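Local coordinates for protein pseudoperoxidase (Leishmania major, PDB 5VIA) that binds heme b in a peroxidase-family fold and, although related to the peroxidases, is named a pseudoperoxidase, at residues A[183-192]-A[256-266]; A[217-225]-A[235-245]. One frame throughout, in Å; residues are numbered along the deposited sequence.

Interaction 1: A[183-192]-A[256-266]; sequences LNNRYYQFLL and VVRYAADEELW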
loop_
_atom_site.group_PDB
_atom_site.type_symbol
_atom_site.label_atom_id
_atom_site.label_comp_id
_atom_site.label_asym_id
_atom_site.label_seq_id
_atom_site.Cartn_x
_atom_site.Cartn_y
_atom_site.Cartn_z
ATOM N N LEU A 183 -0.653 1.063 -12.046
ATOM C CA LEU A 183 -0.936 0.014 -11.069
ATOM C C LEU A 183 -1.674 -1.123 -11.769
ATOM O O LEU A 183 -2.895 -1.083 -11.937
ATOM C CB LEU A 183 -1.744 0.550 -9.882
ATOM C CG LEU A 183 -1.639 -0.192 -8.537
ATOM C CD1 LEU A 183 -2.400 0.540 -7.431
ATOM C CD2 LEU A 183 -2.126 -1.636 -8.632
ATOM N N ASN A 184 -0.916 -2.125 -12.187
ATOM C CA ASN A 184 -1.495 -3.313 -12.809
ATOM C C ASN A 184 -0.773 -4.579 -12.363
ATOM O O ASN A 184 -0.032 -4.560 -11.384
ATOM C CB ASN A 184 -1.506 -3.185 -14.334
ATOM C CG ASN A 184 -0.113 -3.081 -14.923
ATOM O OD1 ASN A 184 0.887 -3.362 -14.254
ATOM N ND2 ASN A 184 -0.039 -2.666 -16.183
ATOM N N ASN A 185 -0.982 -5.670 -13.093
ATOM C CA ASN A 185 -0.437 -6.968 -12.692
ATOM C C ASN A 185 1.000 -7.203 -13.157
ATOM O O ASN A 185 1.478 -8.337 -13.164
ATOM C CB ASN A 185 -1.332 -8.094 -13.214
ATOM C CG ASN A 185 -1.394 -8.134 -14.722
ATOM O OD1 ASN A 185 -1.203 -7.116 -15.384
ATOM N ND2 ASN A 185 -1.655 -9.316 -15.281
ATOM N N ARG A 186 1.694 -6.139 -13.547
ATOM C CA ARG A 186 3.065 -6.294 -14.023
ATOM C C ARG A 186 3.977 -6.795 -12.899
ATOM O O ARG A 186 4.951 -7.491 -13.149
ATOM C CB ARG A 186 3.588 -4.972 -14.601
ATOM C CG ARG A 186 4.809 -5.157 -15.494
ATOM C CD ARG A 186 5.169 -3.888 -16.283
ATOM N NE ARG A 186 6.561 -3.967 -16.729
ATOM C CZ ARG A 186 7.597 -3.654 -15.954
ATOM N NH1 ARG A 186 7.394 -3.231 -14.715
ATOM N NH2 ARG A 186 8.828 -3.774 -16.416
ATOM N N TYR A 187 3.639 -6.433 -11.666
ATOM C CA TYR A 187 4.343 -6.899 -10.474
ATOM C C TYR A 187 4.589 -8.415 -10.505
ATOM O O TYR A 187 5.721 -8.882 -10.322
ATOM C CB TYR A 187 3.528 -6.507 -9.230
ATOM C CG TYR A 187 3.973 -7.148 -7.935
ATOM C CD1 TYR A 187 5.069 -6.659 -7.223
ATOM C CD2 TYR A 187 3.284 -8.231 -7.408
ATOM C CE1 TYR A 187 5.473 -7.254 -6.018
ATOM C CE2 TYR A 187 3.678 -8.829 -6.211
ATOM C CZ TYR A 187 4.769 -8.337 -5.523
ATOM O OH TYR A 187 5.151 -8.942 -4.343
ATOM N N TYR A 188 3.528 -9.179 -10.759
ATOM C CA TYR A 188 3.627 -10.635 -10.800
ATOM C C TYR A 188 4.512 -11.118 -11.937
ATOM O O TYR A 188 5.296 -12.063 -11.775
ATOM C CB TYR A 188 2.224 -11.240 -10.932
ATOM C CG TYR A 188 1.286 -10.635 -9.928
ATOM C CD1 TYR A 188 1.405 -10.944 -8.584
ATOM C CD2 TYR A 188 0.311 -9.725 -10.317
ATOM C CE1 TYR A 188 0.570 -10.374 -7.649
ATOM C CE2 TYR A 188 -0.539 -9.154 -9.389
ATOM C CZ TYR A 188 -0.399 -9.479 -8.057
ATOM O OH TYR A 188 -1.219 -8.909 -7.120
ATOM N N GLN A 189 4.371 -10.480 -13.094
ATOM C CA GLN A 189 5.146 -10.856 -14.264
ATOM C C GLN A 189 6.616 -10.572 -13.990
ATOM O O GLN A 189 7.491 -11.351 -14.369
ATOM C CB GLN A 189 4.658 -10.075 -15.494
ATOM C CG GLN A 189 3.177 -10.313 -15.825
ATOM C CD GLN A 189 2.633 -9.358 -16.872
ATOM O OE1 GLN A 189 3.274 -8.365 -17.223
ATOM N NE2 GLN A 189 1.442 -9.652 -17.375
ATOM N N PHE A 190 6.877 -9.454 -13.315
ATOM C CA PHE A 190 8.244 -9.031 -13.016
ATOM C C PHE A 190 8.937 -10.005 -12.062
ATOM O O PHE A 190 10.066 -10.440 -12.326
ATOM C CB PHE A 190 8.253 -7.617 -12.433
ATOM C CG PHE A 190 9.631 -7.049 -12.248
ATOM C CD1 PHE A 190 10.248 -6.340 -13.273
ATOM C CD2 PHE A 190 10.317 -7.236 -11.054
ATOM C CE1 PHE A 190 11.512 -5.822 -13.105
ATOM C CE2 PHE A 190 11.585 -6.725 -10.884
ATOM C CZ PHE A 190 12.178 -6.015 -11.903
ATOM N N LEU A 191 8.259 -10.341 -10.960
ATOM C CA LEU A 191 8.801 -11.286 -9.980
ATOM C C LEU A 191 9.172 -12.619 -10.622
ATOM O O LEU A 191 10.288 -13.115 -10.437
ATOM C CB LEU A 191 7.817 -11.525 -8.826
ATOM C CG LEU A 191 7.580 -10.383 -7.834
ATOM C CD1 LEU A 191 6.844 -10.893 -6.607
ATOM C CD2 LEU A 191 8.863 -9.710 -7.420
ATOM N N LEU A 192 8.236 -13.189 -11.380
ATOM C CA LEU A 192 8.446 -14.478 -12.039
ATOM C C LEU A 192 9.609 -14.414 -13.025
ATOM O O LEU A 192 10.386 -15.367 -13.140
ATOM C CB LEU A 192 7.169 -14.935 -12.759
ATOM C CG LEU A 192 5.946 -15.264 -11.883
ATOM C CD1 LEU A 192 4.698 -15.527 -12.728
ATOM C CD2 LEU A 192 6.218 -16.456 -10.970
ATOM N N VAL A 256 0.368 -15.952 -7.903
ATOM C CA VAL A 256 1.236 -15.015 -8.622
ATOM C C VAL A 256 1.261 -15.365 -10.117
ATOM O O VAL A 256 1.110 -14.491 -10.972
ATOM C CB VAL A 256 2.658 -15.012 -8.044
ATOM C CG1 VAL A 256 3.630 -14.295 -8.999
ATOM C CG2 VAL A 256 2.653 -14.339 -6.687
ATOM N N VAL A 257 1.421 -16.649 -10.420
ATOM C CA VAL A 257 1.398 -17.132 -11.797
ATOM C C VAL A 257 0.062 -16.811 -12.481
ATOM O O VAL A 257 0.024 -16.351 -13.629
ATOM C CB VAL A 257 1.658 -18.654 -11.850
ATOM C CG1 VAL A 257 1.134 -19.259 -13.148
ATOM C CG2 VAL A 257 3.141 -18.941 -11.691
ATOM N N ARG A 258 -1.026 -17.055 -11.761
ATOM C CA ARG A 258 -2.368 -16.800 -12.266
ATOM C C ARG A 258 -2.637 -15.317 -12.559
ATOM O O ARG A 258 -3.238 -14.992 -13.587
ATOM C CB ARG A 258 -3.382 -17.334 -11.257
ATOM C CG ARG A 258 -4.825 -17.162 -11.627
ATOM C CD ARG A 258 -5.660 -18.232 -10.929
ATOM N NE ARG A 258 -5.680 -19.463 -11.711
ATOM C CZ ARG A 258 -6.629 -19.771 -12.589
ATOM N NH1 ARG A 258 -7.651 -18.943 -12.786
ATOM N NH2 ARG A 258 -6.558 -20.908 -13.266
ATOM N N TYR A 259 -2.194 -14.434 -11.663
ATOM C CA TYR A 259 -2.416 -12.995 -11.800
ATOM C C TYR A 259 -1.539 -12.427 -12.907
ATOM O O TYR A 259 -1.892 -11.437 -13.541
ATOM C CB TYR A 259 -2.130 -12.264 -10.480
ATOM C CG TYR A 259 -3.149 -12.511 -9.362
ATOM C CD1 TYR A 259 -4.408 -13.036 -9.634
ATOM C CD2 TYR A 259 -2.844 -12.203 -8.043
ATOM C CE1 TYR A 259 -5.338 -13.247 -8.612
ATOM C CE2 TYR A 259 -3.769 -12.409 -7.011
ATOM C CZ TYR A 259 -5.007 -12.931 -7.307
ATOM O OH TYR A 259 -5.923 -13.141 -6.286
ATOM N N ALA A 260 -0.394 -13.061 -13.131
ATOM C CA ALA A 260 0.525 -12.633 -14.184
ATOM C C ALA A 260 -0.093 -12.846 -15.561
ATOM O O ALA A 260 0.204 -12.110 -16.514
ATOM C CB ALA A 260 1.844 -13.394 -14.077
ATOM N N ALA A 261 -0.947 -13.865 -15.657
ATOM C CA ALA A 261 -1.558 -14.246 -16.921
ATOM C C ALA A 261 -2.990 -13.735 -17.074
ATOM O O ALA A 261 -3.488 -13.621 -18.200
ATOM C CB ALA A 261 -1.536 -15.762 -17.073
ATOM N N ASP A 262 -3.649 -13.457 -15.946
ATOM C CA ASP A 262 -5.087 -13.173 -15.925
ATOM C C ASP A 262 -5.366 -11.844 -15.223
ATOM O O ASP A 262 -5.700 -11.810 -14.032
ATOM C CB ASP A 262 -5.850 -14.322 -15.235
ATOM C CG ASP A 262 -7.353 -14.257 -15.464
ATOM O OD1 ASP A 262 -7.865 -13.164 -15.790
ATOM O OD2 ASP A 262 -8.029 -15.300 -15.314
ATOM N N GLU A 263 -5.234 -10.750 -15.967
ATOM C CA GLU A 263 -5.396 -9.414 -15.392
ATOM C C GLU A 263 -6.816 -9.182 -14.893
ATOM O O GLU A 263 -7.025 -8.502 -13.887
ATOM C CB GLU A 263 -5.026 -8.338 -16.418
ATOM C CG GLU A 263 -4.997 -6.942 -15.814
ATOM C CD GLU A 263 -4.364 -5.926 -16.742
ATOM O OE1 GLU A 263 -4.351 -6.160 -17.974
ATOM O OE2 GLU A 263 -3.885 -4.896 -16.221
ATOM N N GLU A 264 -7.794 -9.753 -15.589
ATOM C CA GLU A 264 -9.189 -9.576 -15.196
ATOM C C GLU A 264 -9.453 -10.167 -13.806
ATOM O O GLU A 264 -10.102 -9.533 -12.958
ATOM C CB GLU A 264 -10.124 -10.201 -16.235
ATOM C CG GLU A 264 -11.598 -10.113 -15.862
ATOM C CD GLU A 264 -12.502 -10.803 -16.870
ATOM O OE1 GLU A 264 -11.996 -11.296 -17.905
ATOM O OE2 GLU A 264 -13.726 -10.854 -16.625
ATOM N N LEU A 265 -8.952 -11.378 -13.574
ATOM C CA LEU A 265 -9.118 -12.018 -12.271
ATOM C C LEU A 265 -8.404 -11.197 -11.212
ATOM O O LEU A 265 -8.952 -10.958 -10.136
ATOM C CB LEU A 265 -8.565 -13.440 -12.282
ATOM C CG LEU A 265 -8.547 -14.117 -10.907
ATOM C CD1 LEU A 265 -9.957 -14.262 -10.339
ATOM C CD2 LEU A 265 -7.873 -15.468 -10.997
ATOM N N TRP A 266 -7.186 -10.751 -11.524
ATOM C CA TRP A 266 -6.442 -9.940 -10.570
ATOM C C TRP A 266 -7.207 -8.676 -10.175
ATOM O O TRP A 266 -7.275 -8.345 -8.988
ATOM C CB TRP A 266 -5.037 -9.570 -11.068
ATOM C CG TRP A 266 -4.466 -8.472 -10.207
ATOM C CD1 TRP A 266 -3.933 -8.601 -8.956
ATOM C CD2 TRP A 266 -4.439 -7.069 -10.513
ATOM N NE1 TRP A 266 -3.553 -7.363 -8.477
ATOM C CE2 TRP A 266 -3.855 -6.410 -9.414
ATOM C CE3 TRP A 266 -4.841 -6.314 -11.621
ATOM C CZ2 TRP A 266 -3.675 -5.030 -9.384
ATOM C CZ3 TRP A 266 -4.652 -4.945 -11.596
ATOM C CH2 TRP A 266 -4.073 -4.316 -10.486
HETATM O O HOH W 1 -2.767 -1.936 -17.421
#
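Tyr188 turns its CG anti to its own carbonyl carbon (chi1 -49°), which drops the phenol between helices 250-261 and 263-279, while Trp266, with CG anti to the backbone N, swings its indole back to meet it. The contact is a knob-into-hole packing in the peroxidase fold: Tyr188 is the knob, and Val256, Tyr259, Ala260 and Trp266 form the hole. Helix 186-192 crosses helix 256-261 steeply, with the axes 7.7 Å apart.

Three aromatic side chains cluster here. Tyr259 CB lies over one face of the Tyr188 ring in a CH-pi contact, 3.7 Å from the ring centroid, and the Tyr259 ring turns its edge toward the Tyr188 face, a T-shaped pair with planes at 63°. Tyr188 in turn directs its own edge at the five-membered ring of Trp266 in an offset edge-to-face contact, Tyr188 CE2 coming within 3.5 Å of Trp266 CD1. The polar ends of the cluster are tied to the region of helix 149-155: Tyr188 OH bonds to Val153 O, Tyr259 OH to Ala150 O and Trp266 NE1 to Ala154 O. Farther along the indole, the backbone of Asn184 and Asn185 lies over one face, and Leu183 CD2 packs on Trp266 CH2. One turn beyond Tyr188, Leu192 wedges CD1 between Val257 and Ala260, with its CG against Val256 CG1.

Two side-chain amides grip the carbonyls near the C-terminal end of helix 250-261, each acceptor lying in the donor's amide plane. Gln189 NE2 reaches Ala260 O at 2.9 Å, with its chain extended beyond CG. Asn185 ND2 donates to Tyr259 O at 2.8 Å, almost straight at 172° and in the carbonyl plane.

Interaction 2: A[217-225]-A[235-245]; sequences QTLRCVYVK and RQCVVNAAELE. With HEM (protoporphyrin IX containing Fe), chain B.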
loop_
_atom_site.group_PDB
_atom_site.type_symbol
_atom_site.label_atom_id
_atom_site.label_comp_id
_atom_site.label_asym_id
_atom_site.label_seq_id
_atom_site.Cartn_x
_atom_site.Cartn_y
_atom_site.Cartn_z
ATOM N N GLN A 217 18.013 -5.386 6.024
ATOM C CA GLN A 217 19.010 -6.404 5.731
ATOM C C GLN A 217 18.480 -7.471 4.785
ATOM O O GLN A 217 19.232 -8.336 4.342
ATOM C CB GLN A 217 19.465 -7.069 7.031
ATOM C CG GLN A 217 19.935 -6.108 8.120
ATOM C CD GLN A 217 20.424 -6.836 9.366
ATOM O OE1 GLN A 217 20.161 -8.028 9.547
ATOM N NE2 GLN A 217 21.137 -6.122 10.231
ATOM N N THR A 218 17.187 -7.411 4.479
ATOM C CA THR A 218 16.548 -8.459 3.699
ATOM C C THR A 218 16.176 -7.974 2.305
ATOM O O THR A 218 15.475 -8.670 1.566
ATOM C CB THR A 218 15.255 -8.964 4.384
ATOM O OG1 THR A 218 14.211 -8.020 4.151
ATOM C CG2 THR A 218 15.469 -9.119 5.887
ATOM N N LEU A 219 16.616 -6.779 1.938
ATOM C CA LEU A 219 16.296 -6.297 0.601
ATOM C C LEU A 219 17.123 -7.039 -0.436
ATOM O O LEU A 219 18.291 -7.366 -0.200
ATOM C CB LEU A 219 16.486 -4.790 0.477
ATOM C CG LEU A 219 15.624 -3.886 1.361
ATOM C CD1 LEU A 219 15.892 -2.423 1.026
ATOM C CD2 LEU A 219 14.136 -4.196 1.241
ATOM N N ARG A 220 16.505 -7.343 -1.571
ATOM C CA ARG A 220 17.235 -7.966 -2.661
ATOM C C ARG A 220 17.027 -7.164 -3.933
ATOM O O ARG A 220 16.097 -6.358 -4.031
ATOM C CB ARG A 220 16.836 -9.431 -2.844
ATOM C CG ARG A 220 17.166 -10.320 -1.643
ATOM C CD ARG A 220 17.101 -11.788 -2.031
ATOM N NE ARG A 220 17.086 -12.692 -0.881
ATOM C CZ ARG A 220 16.336 -13.794 -0.816
ATOM N NH1 ARG A 220 15.543 -14.120 -1.830
ATOM N NH2 ARG A 220 16.369 -14.572 0.261
ATOM N N CYS A 221 17.894 -7.390 -4.907
ATOM C CA CYS A 221 18.056 -6.432 -5.980
ATOM C C CYS A 221 18.344 -7.097 -7.318
ATOM O O CYS A 221 19.121 -8.056 -7.397
ATOM C CB CYS A 221 19.212 -5.498 -5.614
ATOM S SG CYS A 221 19.576 -4.230 -6.818
ATOM N N VAL A 222 17.698 -6.587 -8.365
ATOM C CA VAL A 222 18.100 -6.880 -9.733
ATOM C C VAL A 222 18.216 -5.566 -10.504
ATOM O O VAL A 222 17.495 -4.606 -10.214
ATOM C CB VAL A 222 17.129 -7.853 -10.441
ATOM C CG1 VAL A 222 15.810 -7.175 -10.782
ATOM C CG2 VAL A 222 17.773 -8.414 -11.690
ATOM N N TYR A 223 19.151 -5.516 -11.450
ATOM C CA TYR A 223 19.290 -4.362 -12.331
ATOM C C TYR A 223 18.767 -4.726 -13.706
ATOM O O TYR A 223 19.209 -5.709 -14.311
ATOM C CB TYR A 223 20.745 -3.892 -12.415
ATOM C CG TYR A 223 21.233 -3.249 -11.139
ATOM C CD1 TYR A 223 21.072 -1.885 -10.915
ATOM C CD2 TYR A 223 21.854 -4.007 -10.152
ATOM C CE1 TYR A 223 21.522 -1.298 -9.748
ATOM C CE2 TYR A 223 22.300 -3.428 -8.980
ATOM C CZ TYR A 223 22.131 -2.076 -8.784
ATOM O OH TYR A 223 22.588 -1.506 -7.616
ATOM N N VAL A 224 17.820 -3.932 -14.193
ATOM C CA VAL A 224 17.117 -4.251 -15.427
ATOM C C VAL A 224 17.327 -3.127 -16.437
ATOM O O VAL A 224 17.261 -1.951 -16.082
ATOM C CB VAL A 224 15.606 -4.460 -15.158
ATOM C CG1 VAL A 224 14.886 -4.864 -16.422
ATOM C CG2 VAL A 224 15.404 -5.526 -14.096
ATOM N N LYS A 225 17.601 -3.488 -17.686
ATOM C CA LYS A 225 17.754 -2.494 -18.743
ATOM C C LYS A 225 16.395 -2.158 -19.347
ATOM O O LYS A 225 15.708 -3.037 -19.871
ATOM C CB LYS A 225 18.682 -3.019 -19.837
ATOM C CG LYS A 225 19.904 -3.760 -19.323
ATOM C CD LYS A 225 20.803 -4.196 -20.470
ATOM C CE LYS A 225 21.720 -3.070 -20.920
ATOM N NZ LYS A 225 22.812 -2.819 -19.933
ATOM N N ARG A 235 18.056 0.068 -14.547
ATOM C CA ARG A 235 17.203 0.522 -13.454
ATOM C C ARG A 235 17.363 -0.445 -12.283
ATOM O O ARG A 235 17.350 -1.664 -12.472
ATOM C CB ARG A 235 15.733 0.525 -13.901
ATOM C CG ARG A 235 15.460 1.320 -15.168
ATOM C CD ARG A 235 15.047 2.748 -14.850
ATOM N NE ARG A 235 13.692 2.799 -14.289
ATOM C CZ ARG A 235 12.805 3.749 -14.583
ATOM N NH1 ARG A 235 13.138 4.721 -15.428
ATOM N NH2 ARG A 235 11.592 3.731 -14.038
ATOM N N GLN A 236 17.509 0.088 -11.076
ATOM C CA GLN A 236 17.668 -0.753 -9.903
ATOM C C GLN A 236 16.282 -1.128 -9.411
ATOM O O GLN A 236 15.454 -0.254 -9.137
ATOM C CB GLN A 236 18.464 -0.015 -8.813
ATOM C CG GLN A 236 18.585 -0.762 -7.478
ATOM C CD GLN A 236 19.384 0.016 -6.449
ATOM O OE1 GLN A 236 19.383 1.248 -6.447
ATOM N NE2 GLN A 236 20.103 -0.701 -5.589
ATOM N N CYS A 237 16.023 -2.430 -9.338
ATOM C CA CYS A 237 14.732 -2.936 -8.898
ATOM C C CYS A 237 14.926 -3.741 -7.624
ATOM O O CYS A 237 15.791 -4.625 -7.562
ATOM C CB CYS A 237 14.100 -3.794 -9.992
ATOM S SG CYS A 237 13.950 -2.925 -11.557
ATOM N N VAL A 238 14.122 -3.429 -6.613
ATOM C CA VAL A 238 14.382 -3.877 -5.249
ATOM C C VAL A 238 13.123 -4.506 -4.661
ATOM O O VAL A 238 12.034 -3.948 -4.795
ATOM C CB VAL A 238 14.848 -2.694 -4.366
ATOM C CG1 VAL A 238 15.133 -3.154 -2.960
ATOM C CG2 VAL A 238 16.105 -2.031 -4.963
ATOM N N VAL A 239 13.266 -5.676 -4.038
ATOM C CA VAL A 239 12.132 -6.395 -3.445
ATOM C C VAL A 239 12.593 -7.065 -2.150
ATOM O O VAL A 239 13.726 -7.539 -2.068
ATOM C CB VAL A 239 11.575 -7.482 -4.407
ATOM C CG1 VAL A 239 10.383 -8.204 -3.791
ATOM C CG2 VAL A 239 11.164 -6.873 -5.742
ATOM N N ASN A 240 11.733 -7.075 -1.134
ATOM C CA ASN A 240 12.010 -7.798 0.111
ATOM C C ASN A 240 12.281 -9.276 -0.144
ATOM O O ASN A 240 11.598 -9.895 -0.966
ATOM C CB ASN A 240 10.800 -7.688 1.057
ATOM C CG ASN A 240 10.830 -6.437 1.902
ATOM O OD1 ASN A 240 10.619 -5.332 1.398
ATOM N ND2 ASN A 240 11.072 -6.599 3.204
ATOM N N ALA A 241 13.258 -9.848 0.563
ATOM C CA ALA A 241 13.504 -11.289 0.504
ATOM C C ALA A 241 12.219 -12.067 0.778
ATOM O O ALA A 241 11.934 -13.065 0.111
ATOM C CB ALA A 241 14.594 -11.702 1.500
ATOM N N ALA A 242 11.447 -11.599 1.753
ATOM C CA ALA A 242 10.180 -12.246 2.128
ATOM C C ALA A 242 9.157 -12.311 0.985
ATOM O O ALA A 242 8.429 -13.302 0.847
ATOM C CB ALA A 242 9.577 -11.548 3.330
ATOM N N GLU A 243 9.086 -11.257 0.181
ATOM C CA GLU A 243 8.185 -11.228 -0.970
ATOM C C GLU A 243 8.602 -12.265 -2.015
ATOM O O GLU A 243 7.755 -12.858 -2.693
ATOM C CB GLU A 243 8.174 -9.824 -1.584
ATOM C CG GLU A 243 6.856 -9.090 -1.499
ATOM C CD GLU A 243 6.966 -7.629 -1.905
ATOM O OE1 GLU A 243 6.413 -7.243 -2.966
ATOM O OE2 GLU A 243 7.588 -6.857 -1.141
ATOM N N LEU A 244 9.912 -12.479 -2.142
ATOM C CA LEU A 244 10.453 -13.466 -3.069
ATOM C C LEU A 244 10.328 -14.895 -2.537
ATOM O O LEU A 244 10.089 -15.835 -3.304
ATOM C CB LEU A 244 11.926 -13.151 -3.377
ATOM C CG LEU A 244 12.174 -11.822 -4.093
ATOM C CD1 LEU A 244 13.654 -11.448 -4.094
ATOM C CD2 LEU A 244 11.655 -11.914 -5.515
ATOM N N GLU A 245 10.499 -15.068 -1.229
ATOM C CA GLU A 245 10.489 -16.410 -0.657
ATOM C C GLU A 245 9.100 -17.028 -0.759
ATOM O O GLU A 245 8.956 -18.248 -0.816
ATOM C CB GLU A 245 10.993 -16.400 0.789
ATOM C CG GLU A 245 12.508 -16.198 0.912
ATOM C CD GLU A 245 13.323 -17.261 0.183
ATOM O OE1 GLU A 245 13.181 -18.462 0.503
ATOM O OE2 GLU A 245 14.118 -16.897 -0.711
HETATM C CHA HEM B . 6.491 0.839 -0.945
HETATM C CHB HEM B . 7.697 -3.335 1.263
HETATM C CHC HEM B . 2.956 -4.231 1.805
HETATM C CHD HEM B . 1.796 -0.447 -1.043
HETATM C C1A HEM B . 7.192 -0.168 -0.330
HETATM C C2A HEM B . 8.615 -0.132 -0.073
HETATM C C3A HEM B . 8.957 -1.264 0.535
HETATM C C4A HEM B . 7.755 -2.081 0.686
HETATM C CMA HEM B . 10.372 -1.657 0.996
HETATM C CAA HEM B . 9.550 1.051 -0.405
HETATM C CBA HEM B . 9.235 2.086 0.691
HETATM C CGA HEM B . 10.043 3.358 0.558
HETATM O O1A HEM B . 11.294 3.283 0.647
HETATM O O2A HEM B . 9.433 4.451 0.399
HETATM C C1B HEM B . 6.523 -3.956 1.639
HETATM C C2B HEM B . 6.385 -5.214 2.335
HETATM C C3B HEM B . 5.081 -5.470 2.515
HETATM C C4B HEM B . 4.329 -4.384 1.887
HETATM C CMB HEM B . 7.560 -6.079 2.818
HETATM C CAB HEM B . 4.547 -6.736 3.231
HETATM C CBB HEM B . 3.372 -6.751 3.869
HETATM C C1C HEM B . 2.224 -3.306 1.083
HETATM C C2C HEM B . 0.762 -3.267 0.935
HETATM C C3C HEM B . 0.454 -2.205 0.142
HETATM C C4C HEM B . 1.703 -1.556 -0.229
HETATM C CMC HEM B . -0.203 -4.281 1.610
HETATM C CAC HEM B . -0.891 -1.626 -0.355
HETATM C CBC HEM B . -2.084 -2.060 0.076
HETATM C C1D HEM B . 2.950 0.251 -1.305
HETATM C C2D HEM B . 3.041 1.428 -2.144
HETATM C C3D HEM B . 4.510 1.830 -2.117
HETATM C C4D HEM B . 5.155 0.853 -1.263
HETATM C CMD HEM B . 1.896 2.131 -2.905
HETATM C CAD HEM B . 5.157 3.045 -2.832
HETATM C CBD HEM B . 5.015 4.208 -1.841
HETATM C CGD HEM B . 5.639 5.475 -2.373
HETATM O O1D HEM B . 5.777 6.458 -1.585
HETATM O O2D HEM B . 5.999 5.493 -3.577
HETATM N NA HEM B . 6.694 -1.379 0.140
HETATM N NB HEM B . 5.257 -3.482 1.372
HETATM N NC HEM B . 2.762 -2.242 0.352
HETATM N ND HEM B . 4.214 -0.068 -0.815
HETATM FE FE HEM B . 4.762 -1.769 0.315
HETATM O O HOH W 2 12.063 -9.529 3.664
#
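Arg220 and Val239 exchange a pair of backbone hydrogen bonds, as do Val222 with Cys237 and Val224 with Arg235, making strands 219-224 and 235-240 an antiparallel beta hairpin. A seventh backbone bond, from Ala241 N to Thr218 O at 2.7 Å, carries the pairing into the first turn of helix 241-245.

The charged contact belongs to Arg220. Its chain runs extended from CG to NE and lays one guanidinium face on Ala241 CB, while Glu245 OE2 comes to the edge, 3.3 Å from Arg220 NH1. Both NH1 and NH2 bond weakly to that oxygen, completing a salt bridge in which the carboxylate plane stands steeply to the guanidinium, at 78°.

Among the apolar and side-by-side contacts, Val222 CG1 packs on Cys237 CB and Val224 CG2 on Cys237 SG. On the other face, Tyr223 and Gln236 run alongside each other, ring and amide planes 16° apart.

Water 2 donates to Thr218 OG1 and accepts from Asn240 ND2 and Ala242 N; Asp57 also bonds to Thr218 OG1, and Val56 O to Asn240 ND2. Asn240 CG lies 3.4 Å from the heme methyl CMB, placing this strand end in the heme pocket.

Strand 219-224 is central in a three-stranded sheet, flanked by strands 199-200 and 235-240, and helix 186-194 packs against Val222, Val224 and Cys237.

Helix 186-194 joins the two contacts, whose centres lie about 17 Å apart. In interaction 1 it presents Tyr188 to helices 250-261 and 263-279, while Phe190 meets the hairpin of interaction 2, its CZ packing 3.5 Å from Cys237 CB and 4.0 Å from Val222 CG1. A polar link runs to the heme: Tyr187 OH lies 2.5 Å from Glu243 OE1, a probable hydrogen bond, and the same oxygen bonds to ND1 of the axial ligand His159, so Glu243 probably helps orient that histidine. Interaction 2 touches the heme directly through Asn240, whereas in interaction 1 the side chain of Leu183 stays about 6 Å from it, nearest atom to nearest atom.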